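PDB 4M0X: chloromuconate cycloisomerase from Rhodococcus opacus, which belongs to the enolase superfamily, joining an N-terminal capping domain to a TIM-barrel-like domain that holds a manganese ion. Local coordinates for residues L326-G330 / P340-D344; I47-P53 / T300-M306; A308-Q312 / I350-S356; A10-L15 / H30-V36. Numbering follows the deposited sequence.

Interaction 1 (L326-G330 / P340-D344)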
loop_
_atom_site.group_PDB
_atom_site.type_symbol
_atom_site.label_atom_id
_atom_site.label_comp_id
_atom_site.label_asym_id
_atom_site.label_seq_id
_atom_site.Cartn_x
_atom_site.Cartn_y
_atom_site.Cartn_z
ATOM N N LEU A 326 2.612 39.172 1.324
ATOM C CA LEU A 326 2.623 40.071 2.469
ATOM C C LEU A 326 2.205 41.481 2.118
ATOM O O LEU A 326 2.942 42.413 2.403
ATOM C CB LEU A 326 3.966 40.101 3.157
ATOM C CG LEU A 326 4.184 39.052 4.224
ATOM C CD1 LEU A 326 5.611 39.141 4.743
ATOM C CD2 LEU A 326 3.202 39.248 5.361
ATOM N N PHE A 327 1.011 41.631 1.535
ATOM C CA PHE A 327 0.476 42.915 1.060
ATOM C C PHE A 327 -0.359 43.551 2.171
ATOM O O PHE A 327 -0.667 44.735 2.128
ATOM C CB PHE A 327 -0.450 42.673 -0.129
ATOM C CG PHE A 327 -1.653 41.859 0.241
ATOM C CD1 PHE A 327 -2.773 42.459 0.798
ATOM C CD2 PHE A 327 -1.641 40.487 0.108
ATOM C CE1 PHE A 327 -3.872 41.710 1.199
ATOM C CE2 PHE A 327 -2.730 39.729 0.498
ATOM C CZ PHE A 327 -3.847 40.340 1.050
ATOM N N GLY A 328 -0.752 42.750 3.151
ATOM C CA GLY A 328 -1.676 43.189 4.200
ATOM C C GLY A 328 -1.427 44.572 4.759
ATOM O O GLY A 328 -2.270 45.460 4.601
ATOM N N PRO A 329 -0.276 44.771 5.433
ATOM C CA PRO A 329 0.098 46.116 5.889
ATOM C C PRO A 329 -0.129 47.254 4.852
ATOM O O PRO A 329 -0.698 48.261 5.195
ATOM C CB PRO A 329 1.579 45.955 6.223
ATOM C CG PRO A 329 1.667 44.553 6.691
ATOM C CD PRO A 329 0.765 43.780 5.773
ATOM N N GLY A 330 0.279 47.083 3.602
ATOM C CA GLY A 330 -0.010 48.079 2.549
ATOM C C GLY A 330 -1.431 48.630 2.535
ATOM O O GLY A 330 -1.631 49.820 2.264
ATOM N N PRO A 340 5.938 51.499 9.126
ATOM C CA PRO A 340 5.303 50.309 8.565
ATOM C C PRO A 340 6.161 49.682 7.467
ATOM O O PRO A 340 7.220 50.212 7.146
ATOM C CB PRO A 340 3.999 50.870 7.990
ATOM C CG PRO A 340 4.320 52.292 7.652
ATOM C CD PRO A 340 5.157 52.712 8.830
ATOM N N LEU A 341 5.732 48.563 6.901
ATOM C CA LEU A 341 6.532 47.910 5.881
ATOM C C LEU A 341 6.603 48.793 4.637
ATOM O O LEU A 341 5.617 49.449 4.258
ATOM C CB LEU A 341 5.956 46.529 5.545
ATOM C CG LEU A 341 5.821 45.452 6.643
ATOM C CD1 LEU A 341 5.172 44.205 6.068
ATOM C CD2 LEU A 341 7.143 45.103 7.314
ATOM N N LYS A 342 7.767 48.828 3.995
ATOM C CA LYS A 342 7.888 49.662 2.816
ATOM C C LYS A 342 7.696 48.814 1.557
ATOM O O LYS A 342 8.266 47.737 1.435
ATOM C CB LYS A 342 9.213 50.442 2.870
ATOM C CG LYS A 342 9.552 51.382 1.705
ATOM C CD LYS A 342 8.635 52.588 1.492
ATOM C CE LYS A 342 9.197 53.452 0.355
ATOM N NZ LYS A 342 8.166 54.002 -0.576
ATOM N N TYR A 343 6.836 49.262 0.649
ATOM C CA TYR A 343 6.684 48.597 -0.646
ATOM C C TYR A 343 7.326 49.458 -1.699
ATOM O O TYR A 343 7.598 50.643 -1.457
ATOM C CB TYR A 343 5.211 48.304 -0.991
ATOM C CG TYR A 343 4.528 47.412 0.037
ATOM C CD1 TYR A 343 3.999 47.954 1.210
ATOM C CD2 TYR A 343 4.461 46.032 -0.137
ATOM C CE1 TYR A 343 3.412 47.156 2.159
ATOM C CE2 TYR A 343 3.858 45.226 0.799
ATOM C CZ TYR A 343 3.339 45.798 1.944
ATOM O OH TYR A 343 2.752 45.022 2.908
ATOM N N ASP A 344 7.630 48.839 -2.841
ATOM C CA ASP A 344 8.197 49.516 -4.000
ATOM C C ASP A 344 7.908 48.734 -5.256
ATOM O O ASP A 344 8.359 47.588 -5.386
ATOM C CB ASP A 344 9.717 49.675 -3.880
ATOM C CG ASP A 344 10.305 50.522 -5.013
ATOM O OD1 ASP A 344 9.619 51.462 -5.468
ATOM O OD2 ASP A 344 11.446 50.254 -5.444
#

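Interaction 2 (I47-P53 / T300-M306)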
loop_
_atom_site.group_PDB
_atom_site.type_symbol
_atom_site.label_atom_id
_atom_site.label_comp_id
_atom_site.label_asym_id
_atom_site.label_seq_id
_atom_site.Cartn_x
_atom_site.Cartn_y
_atom_site.Cartn_z
ATOM N N ILE A 47 7.962 43.377 21.038
ATOM C CA ILE A 47 6.550 43.377 20.650
ATOM C C ILE A 47 6.199 42.161 19.777
ATOM O O ILE A 47 6.998 41.704 18.968
ATOM C CB ILE A 47 6.159 44.706 19.953
ATOM C CG1 ILE A 47 7.042 44.978 18.738
ATOM C CG2 ILE A 47 6.290 45.869 20.922
ATOM C CD1 ILE A 47 6.551 46.131 17.872
ATOM N N GLY A 48 5.012 41.616 19.988
ATOM C CA GLY A 48 4.462 40.577 19.132
ATOM C C GLY A 48 3.029 40.949 18.772
ATOM O O GLY A 48 2.413 41.831 19.402
ATOM N N GLU A 49 2.490 40.280 17.763
ATOM C CA GLU A 49 1.122 40.499 17.374
ATOM C C GLU A 49 0.390 39.155 17.364
ATOM O O GLU A 49 0.933 38.149 16.917
ATOM C CB GLU A 49 1.134 41.200 16.014
ATOM C CG GLU A 49 -0.044 40.966 15.089
ATOM C CD GLU A 49 0.027 41.818 13.817
ATOM O OE1 GLU A 49 1.049 42.442 13.543
ATOM O OE2 GLU A 49 -0.953 41.876 13.070
ATOM N N ALA A 50 -0.817 39.115 17.916
ATOM C CA ALA A 50 -1.749 38.025 17.586
ATOM C C ALA A 50 -2.769 38.507 16.535
ATOM O O ALA A 50 -3.437 39.532 16.706
ATOM C CB ALA A 50 -2.461 37.509 18.819
ATOM N N VAL A 51 -2.886 37.787 15.440
ATOM C CA VAL A 51 -3.817 38.232 14.434
ATOM C C VAL A 51 -4.569 37.052 13.788
ATOM O O VAL A 51 -4.115 35.886 13.795
ATOM C CB VAL A 51 -3.096 39.156 13.406
ATOM C CG1 VAL A 51 -2.108 38.360 12.555
ATOM C CG2 VAL A 51 -4.088 39.968 12.577
ATOM N N THR A 52 -5.722 37.382 13.232
ATOM C CA THR A 52 -6.689 36.413 12.788
ATOM C C THR A 52 -7.351 36.970 11.521
ATOM O O THR A 52 -7.446 38.188 11.357
ATOM C CB THR A 52 -7.691 36.217 13.921
ATOM O OG1 THR A 52 -7.656 34.856 14.360
ATOM C CG2 THR A 52 -9.061 36.621 13.522
ATOM N N PRO A 53 -7.768 36.105 10.590
ATOM C CA PRO A 53 -8.420 36.640 9.378
ATOM C C PRO A 53 -9.863 37.081 9.596
ATOM O O PRO A 53 -10.767 36.626 8.863
ATOM C CB PRO A 53 -8.398 35.462 8.407
ATOM C CG PRO A 53 -8.248 34.268 9.277
ATOM C CD PRO A 53 -7.442 34.679 10.467
ATOM N N THR A 300 -1.870 36.373 6.926
ATOM C CA THR A 300 -2.975 36.006 7.805
ATOM C C THR A 300 -4.296 36.754 7.490
ATOM O O THR A 300 -5.366 36.154 7.500
ATOM C CB THR A 300 -2.562 36.045 9.293
ATOM O OG1 THR A 300 -1.584 35.032 9.535
ATOM C CG2 THR A 300 -3.738 35.776 10.183
ATOM N N PRO A 301 -4.242 38.051 7.179
ATOM C CA PRO A 301 -3.110 38.951 7.097
ATOM C C PRO A 301 -2.781 39.478 8.480
ATOM O O PRO A 301 -3.327 39.009 9.471
ATOM C CB PRO A 301 -3.626 40.086 6.179
ATOM C CG PRO A 301 -5.050 39.748 5.862
ATOM C CD PRO A 301 -5.493 38.776 6.913
ATOM N N GLU A 302 -1.906 40.463 8.534
ATOM C CA GLU A 302 -1.396 40.976 9.790
ATOM C C GLU A 302 -0.973 42.430 9.562
ATOM O O GLU A 302 -0.923 42.912 8.408
ATOM C CB GLU A 302 -0.225 40.098 10.277
ATOM C CG GLU A 302 0.958 39.921 9.315
ATOM C CD GLU A 302 0.544 39.558 7.893
ATOM O OE1 GLU A 302 0.532 40.477 7.032
ATOM O OE2 GLU A 302 0.197 38.371 7.644
ATOM N N SER A 303 -0.696 43.131 10.654
ATOM C CA SER A 303 -0.244 44.487 10.573
ATOM C C SER A 303 1.251 44.445 10.282
ATOM O O SER A 303 1.805 43.376 10.002
ATOM C CB SER A 303 -0.468 45.138 11.909
ATOM O OG SER A 303 0.428 44.545 12.819
ATOM N N SER A 304 1.919 45.594 10.391
ATOM C CA SER A 304 3.364 45.622 10.201
ATOM C C SER A 304 4.164 44.961 11.315
ATOM O O SER A 304 5.309 44.569 11.079
ATOM C CB SER A 304 3.852 47.028 9.943
ATOM O OG SER A 304 3.485 47.389 8.621
ATOM N N VAL A 305 3.571 44.813 12.503
ATOM C CA VAL A 305 4.267 44.137 13.602
ATOM C C VAL A 305 4.637 42.668 13.280
ATOM O O VAL A 305 5.828 42.315 13.300
ATOM C CB VAL A 305 3.491 44.224 14.931
ATOM C CG1 VAL A 305 4.259 43.532 16.070
ATOM C CG2 VAL A 305 3.175 45.672 15.274
ATOM N N MET A 306 3.635 41.828 12.988
ATOM C CA MET A 306 3.844 40.430 12.575
ATOM C C MET A 306 4.395 40.341 11.134
ATOM O O MET A 306 5.246 39.489 10.827
ATOM C CB MET A 306 2.534 39.620 12.737
ATOM C CG MET A 306 2.512 38.184 12.177
ATOM S SD MET A 306 3.607 36.989 12.982
ATOM C CE MET A 306 3.028 36.981 14.686
HETATM O O HOH W 1 6.881 41.517 15.662
#

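Interaction 3 (A308-Q312 / I350-S356)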
loop_
_atom_site.group_PDB
_atom_site.type_symbol
_atom_site.label_atom_id
_atom_site.label_comp_id
_atom_site.label_asym_id
_atom_site.label_seq_id
_atom_site.Cartn_x
_atom_site.Cartn_y
_atom_site.Cartn_z
ATOM N N ALA A 308 6.445 42.417 9.582
ATOM C CA ALA A 308 7.908 42.561 9.708
ATOM C C ALA A 308 8.670 41.267 10.115
ATOM O O ALA A 308 9.649 40.931 9.469
ATOM C CB ALA A 308 8.269 43.721 10.628
ATOM N N ILE A 309 8.242 40.546 11.152
ATOM C CA ILE A 309 8.998 39.352 11.562
ATOM C C ILE A 309 8.837 38.288 10.481
ATOM O O ILE A 309 9.815 37.678 10.062
ATOM C CB ILE A 309 8.710 38.860 13.030
ATOM C CG1 ILE A 309 9.579 37.682 13.419
ATOM C CG2 ILE A 309 7.264 38.423 13.262
ATOM C CD1 ILE A 309 11.048 37.862 13.112
ATOM N N SER A 310 7.611 38.120 9.993
ATOM C CA SER A 310 7.345 37.286 8.824
ATOM C C SER A 310 8.235 37.601 7.638
ATOM O O SER A 310 8.802 36.693 7.058
ATOM C CB SER A 310 5.898 37.423 8.373
ATOM O OG SER A 310 5.052 36.915 9.372
ATOM N N ALA A 311 8.336 38.874 7.264
ATOM C CA ALA A 311 9.160 39.264 6.121
ATOM C C ALA A 311 10.598 38.771 6.301
ATOM O O ALA A 311 11.231 38.273 5.361
ATOM C CB ALA A 311 9.119 40.772 5.908
ATOM N N GLN A 312 11.102 38.884 7.522
ATOM C CA GLN A 312 12.441 38.400 7.810
ATOM C C GLN A 312 12.509 36.876 7.662
ATOM O O GLN A 312 13.392 36.356 6.978
ATOM C CB GLN A 312 12.921 38.878 9.179
ATOM C CG GLN A 312 13.530 40.263 9.128
ATOM C CD GLN A 312 13.969 40.773 10.480
ATOM O OE1 GLN A 312 14.505 40.023 11.303
ATOM N NE2 GLN A 312 13.749 42.056 10.721
ATOM N N ILE A 350 12.637 43.988 2.889
ATOM C CA ILE A 350 12.666 43.322 4.207
ATOM C C ILE A 350 13.262 44.186 5.341
ATOM O O ILE A 350 14.403 44.689 5.242
ATOM C CB ILE A 350 13.369 41.940 4.144
ATOM C CG1 ILE A 350 12.593 40.984 3.213
ATOM C CG2 ILE A 350 13.523 41.348 5.544
ATOM C CD1 ILE A 350 13.425 39.894 2.584
ATOM N N PRO A 351 12.508 44.364 6.433
ATOM C CA PRO A 351 13.106 45.138 7.519
ATOM C C PRO A 351 14.459 44.559 7.966
ATOM O O PRO A 351 14.644 43.326 8.003
ATOM C CB PRO A 351 12.050 45.050 8.637
ATOM C CG PRO A 351 10.772 44.917 7.877
ATOM C CD PRO A 351 11.128 43.971 6.746
ATOM N N THR A 352 15.385 45.462 8.283
ATOM C CA THR A 352 16.767 45.135 8.595
ATOM C C THR A 352 17.145 45.630 9.994
ATOM O O THR A 352 18.179 45.223 10.544
ATOM C CB THR A 352 17.754 45.731 7.543
ATOM O OG1 THR A 352 17.521 47.142 7.380
ATOM C CG2 THR A 352 17.600 45.051 6.184
ATOM N N GLY A 353 16.316 46.506 10.569
ATOM C CA GLY A 353 16.588 47.089 11.887
ATOM C C GLY A 353 16.692 45.994 12.929
ATOM O O GLY A 353 16.418 44.836 12.623
ATOM N N PRO A 354 17.082 46.331 14.171
ATOM C CA PRO A 354 17.237 45.202 15.111
ATOM C C PRO A 354 15.892 44.622 15.478
ATOM O O PRO A 354 14.857 45.282 15.250
ATOM C CB PRO A 354 17.914 45.830 16.346
ATOM C CG PRO A 354 18.248 47.231 15.963
ATOM C CD PRO A 354 17.383 47.629 14.802
ATOM N N GLY A 355 15.917 43.406 16.038
ATOM C CA GLY A 355 14.717 42.645 16.383
ATOM C C GLY A 355 13.894 42.284 15.158
ATOM O O GLY A 355 14.432 41.928 14.093
ATOM N N SER A 356 12.575 42.387 15.302
ATOM C CA SER A 356 11.659 42.246 14.189
ATOM C C SER A 356 11.878 43.343 13.164
ATOM O O SER A 356 11.382 43.247 12.059
ATOM C CB SER A 356 10.246 42.365 14.689
ATOM O OG SER A 356 9.985 43.725 15.007
#

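Interaction 4 (A10-L15 / H30-V36)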
loop_
_atom_site.group_PDB
_atom_site.type_symbol
_atom_site.label_atom_id
_atom_site.label_comp_id
_atom_site.label_asym_id
_atom_site.label_seq_id
_atom_site.Cartn_x
_atom_site.Cartn_y
_atom_site.Cartn_z
ATOM N N ALA A 10 -1.053 42.489 27.085
ATOM C CA ALA A 10 -1.723 42.100 25.852
ATOM C C ALA A 10 -2.951 43.010 25.597
ATOM O O ALA A 10 -3.989 42.894 26.274
ATOM C CB ALA A 10 -2.120 40.632 25.917
ATOM N N THR A 11 -2.817 43.903 24.625
ATOM C CA THR A 11 -3.793 44.960 24.369
ATOM C C THR A 11 -4.430 44.796 22.995
ATOM O O THR A 11 -3.718 44.758 21.961
ATOM C CB THR A 11 -3.106 46.330 24.283
ATOM O OG1 THR A 11 -2.371 46.600 25.487
ATOM C CG2 THR A 11 -4.125 47.421 23.997
ATOM N N ILE A 12 -5.762 44.751 22.994
ATOM C CA ILE A 12 -6.561 44.611 21.788
ATOM C C ILE A 12 -6.542 45.950 20.988
ATOM O O ILE A 12 -6.906 47.008 21.509
ATOM C CB ILE A 12 -7.978 44.100 22.165
ATOM C CG1 ILE A 12 -7.876 42.755 22.897
ATOM C CG2 ILE A 12 -8.897 43.941 20.969
ATOM C CD1 ILE A 12 -9.122 42.387 23.702
ATOM N N VAL A 13 -6.078 45.896 19.738
ATOM C CA VAL A 13 -5.975 47.087 18.890
ATOM C C VAL A 13 -6.829 46.973 17.619
ATOM O O VAL A 13 -6.886 45.910 16.977
ATOM C CB VAL A 13 -4.519 47.308 18.448
ATOM C CG1 VAL A 13 -4.426 48.521 17.512
ATOM C CG2 VAL A 13 -3.600 47.397 19.642
ATOM N N ASP A 14 -7.501 48.042 17.239
ATOM C CA ASP A 14 -8.305 47.969 16.014
ATOM C C ASP A 14 -7.674 48.925 15.055
ATOM O O ASP A 14 -7.416 50.063 15.415
ATOM C CB ASP A 14 -9.774 48.362 16.219
ATOM C CG ASP A 14 -10.548 47.404 17.143
ATOM O OD1 ASP A 14 -10.557 46.148 16.940
ATOM O OD2 ASP A 14 -11.197 47.946 18.074
ATOM N N LEU A 15 -7.414 48.477 13.842
ATOM C CA LEU A 15 -6.697 49.312 12.878
ATOM C C LEU A 15 -7.513 49.627 11.652
ATOM O O LEU A 15 -7.998 48.722 10.966
ATOM C CB LEU A 15 -5.360 48.660 12.478
ATOM C CG LEU A 15 -4.316 48.629 13.597
ATOM C CD1 LEU A 15 -3.025 48.013 13.103
ATOM C CD2 LEU A 15 -4.063 50.030 14.154
ATOM N N HIS A 30 -12.211 46.336 9.421
ATOM C CA HIS A 30 -10.986 46.899 9.949
ATOM C C HIS A 30 -10.097 45.719 10.336
ATOM O O HIS A 30 -10.462 44.578 10.130
ATOM C CB HIS A 30 -11.298 47.769 11.166
ATOM C CG HIS A 30 -12.094 47.065 12.226
ATOM N ND1 HIS A 30 -11.527 46.576 13.384
ATOM C CD2 HIS A 30 -13.415 46.765 12.301
ATOM C CE1 HIS A 30 -12.463 46.011 14.129
ATOM N NE2 HIS A 30 -13.618 46.111 13.495
ATOM N N GLN A 31 -8.934 45.978 10.904
ATOM C CA GLN A 31 -8.053 44.909 11.346
ATOM C C GLN A 31 -7.973 44.873 12.865
ATOM O O GLN A 31 -8.026 45.907 13.533
ATOM C CB GLN A 31 -6.669 45.119 10.756
ATOM C CG GLN A 31 -5.652 44.116 11.222
ATOM C CD GLN A 31 -5.807 42.784 10.545
ATOM O OE1 GLN A 31 -5.251 42.555 9.474
ATOM N NE2 GLN A 31 -6.552 41.888 11.177
ATOM N N SER A 32 -7.842 43.685 13.426
ATOM C CA SER A 32 -7.891 43.571 14.864
ATOM C C SER A 32 -6.779 42.684 15.318
ATOM O O SER A 32 -6.636 41.564 14.834
ATOM C CB SER A 32 -9.227 42.991 15.300
ATOM O OG SER A 32 -10.219 44.009 15.350
ATOM N N ILE A 33 -5.964 43.193 16.227
ATOM C CA ILE A 33 -4.817 42.443 16.703
ATOM C C ILE A 33 -4.771 42.545 18.208
ATOM O O ILE A 33 -5.360 43.462 18.795
ATOM C CB ILE A 33 -3.488 42.950 16.090
ATOM C CG1 ILE A 33 -3.038 44.253 16.743
ATOM C CG2 ILE A 33 -3.607 43.108 14.570
ATOM C CD1 ILE A 33 -1.612 44.656 16.419
ATOM N N VAL A 34 -4.106 41.591 18.842
ATOM C CA VAL A 34 -3.702 41.788 20.206
ATOM C C VAL A 34 -2.245 42.212 20.094
ATOM O O VAL A 34 -1.440 41.492 19.491
ATOM C CB VAL A 34 -3.859 40.493 21.049
ATOM C CG1 VAL A 34 -3.455 40.728 22.495
ATOM C CG2 VAL A 34 -5.293 39.988 21.009
ATOM N N LEU A 35 -1.878 43.370 20.631
ATOM C CA LEU A 35 -0.438 43.691 20.672
ATOM C C LEU A 35 0.245 43.224 21.966
ATOM O O LEU A 35 -0.095 43.693 23.041
ATOM C CB LEU A 35 -0.150 45.174 20.411
ATOM C CG LEU A 35 1.368 45.321 20.422
ATOM C CD1 LEU A 35 1.894 45.373 19.006
ATOM C CD2 LEU A 35 1.835 46.517 21.222
ATOM N N VAL A 36 1.185 42.288 21.865
ATOM C CA VAL A 36 1.873 41.777 23.074
ATOM C C VAL A 36 3.161 42.528 23.331
ATOM O O VAL A 36 3.866 42.908 22.387
ATOM C CB VAL A 36 2.138 40.280 23.031
ATOM C CG1 VAL A 36 3.156 39.874 24.102
ATOM C CG2 VAL A 36 0.834 39.540 23.241
HETATM O O HOH W 2 0.057 45.311 25.139
#

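Interaction 1 (L326-G330 / P340-D344)
Y343, in the m rotamer with its ring turned to a chi2 of 83°, points its phenol into the bend at 326-330 and buries more surface than any other residue of this contact. Its hydroxyl works in both directions. The OH of Y343 donates to L326 O at 2.7 Å, with that oxygen lying near the plane of the ring, and the same OH accepts from G330 N at 3.3 Å. One side chain thus ties the two ends of a turn whose residues 327-330 have helical backbone angles but lack regular helical bonds. Because G330 has no CB, the tyrosine can come close; a CB there would sit tight against Y343 CE1. Both segments belong to the long connection between strands 323-324 and 347-349 of the barrel domain, so the turn follows the eighth of its parallel strands, and the side chain of F327 is about 10 Å from the manganese. L341 (m, t) extends toward the proline, with L341 CD1 3.6 Å from P329 CG, while its backbone N bonds to S304 OG. The CA-to-CB bond of L326 (m, t) points sideways, and its side chain packs on I137 of strand 134-141 and Y314 of helix 304-316. F327 takes the p rotamer and its CA-to-CB bond points away from 340-344, its ring meeting that of W139 with the planes at about 55°.

Interaction 2 (I47-P53 / T300-M306)
T300 opens the loop by packing against V51 and P53: its CG2 lies 3.6 Å from V51 O, and its O lies 3.2 Å from P53 CB. A cis peptide leads into P301, whose O is 3.3 Å from V51 CG2. E302 sets its CB 3.4 Å from V51 CG1, then folds its carboxylate back, E302 OE2 accepting from T300 N at 3.0 Å. At S303 the chain meets E49: S303 N donates to E49 OE2 (2.7 Å) and S303 OG to E49 OE1 in a very short 2.3 Å bond. S303 is also the N-cap of helix 304-316, its OG accepting from V305 N at 3.2 Å. Strand 45-51 belongs to the N-terminal capping domain of the enolase superfamily and the helix to the barrel, so the buried carboxylate joins two domains at a helix start. V305 presents its CG1 to I47 CD1 at 3.9 Å. M306 N completes the set, donating to E49 OE1 at 2.7 Å, while the M306 side chain leans on I272 and P273.

Interaction 3 (A308-Q312 / I350-S356)
Helix 304-316 turns two alanines, A308 and A311, toward the loop 350-356, which curves around them. A308 supplies the central bump: its CB fits between the two arms of the loop, 3.9 Å from P351 CG on one arm and 3.5 Å from S356 O on the other. One turn on, A311 CB lies against the same proline, 3.9 Å from P351 CD, so the P351 ring rests across the two alanines. I350 fills the space beyond, its CG1 3.7 Å from A311 O and its CG2 3.7 Å from Q312 CG. At the other arm the backbones come closest, with I309 and S356 CA atoms 4.7 Å apart and I309 CB 4.2 Å from S356 CB. Q312 reaches into the hollow of the curve, where its NE2 gives a weak 3.4 Å bond to G355 O; G355 turns the chain at positive phi. The contact lies within the barrel domain, joining helix 304-316 to the segment between strand 347-349 and helix 362-368. The stronger polar partners lie outside: Q312 OE1 accepts from S124 N, and S356 OG bonds to D113 OD1. The interface between the two segments is therefore held mainly by close apolar fit, while its polar ends tie it to D113 in helix 101-118 and S124 in helix 123-126.

Interaction 4 (A10-L15 / H30-V36)
Backbone hydrogen bonds set the register of two antiparallel strands whose directions differ by 151°. Three hydrogen-bonded pairs carry them: T11 N to L35 O (3.2 Å) and L35 N to T11 O (2.7 Å); V13 N to I33 O (2.7 Å) and I33 N to V13 O (3.0 Å); L15 N to Q31 O (2.7 Å) and Q31 N to L15 O (2.9 Å). The intervening non-hydrogen-bonded pairs add CA-H...O contacts, such as D14 CA to Q31 O at 3.2 Å. This ladder belongs to the antiparallel sheet of the N-terminal capping domain, in which strand 27-40 lies between 5-17 and 45-51; backbone bonds from I12 and D14 to R370 and Y368 join strand 5-17 to the end of helix 362-368 and the residues after it. Apolar contacts fall on both faces. On one, A10 CB meets V34 CG1 at 3.7 Å and I12 CG1 meets V34 CG2 at 4.2 Å, with helix 63-74 against I12 and V34. On the other, V13 CB packs on I33 CG1 at 3.8 Å, and L365 of helix 362-368 touches V13 and L35. Side-chain polar contacts are few: S32 OG donates to D14 OD1 at 2.7 Å, and that oxygen also forms a salt bridge with R370. A water bonded to T11 OG1 (2.8 Å) donates to L35 O (2.7 Å).

Interactions 1, 2 and 3 are buried contacts, whereas interaction 4 is partly buried and lies in the capping domain alone. Interaction 2 crosses between the domains and touches both sides: its strand extends the sheet of interaction 4 through backbone bonds A50-V34 and G48-V36, and S304 probably bonds to L341 of interaction 1. Interactions 2 and 3 share helix 304-316, at its start and further along; L341 of interaction 1 packs on A308 and P351 of interaction 3. The chemistry follows the place: repeated main-chain bonds in the sheet, a carboxylate at the domain boundary, one tyrosine hydroxyl across a barrel loop, and chiefly apolar packing along the helix.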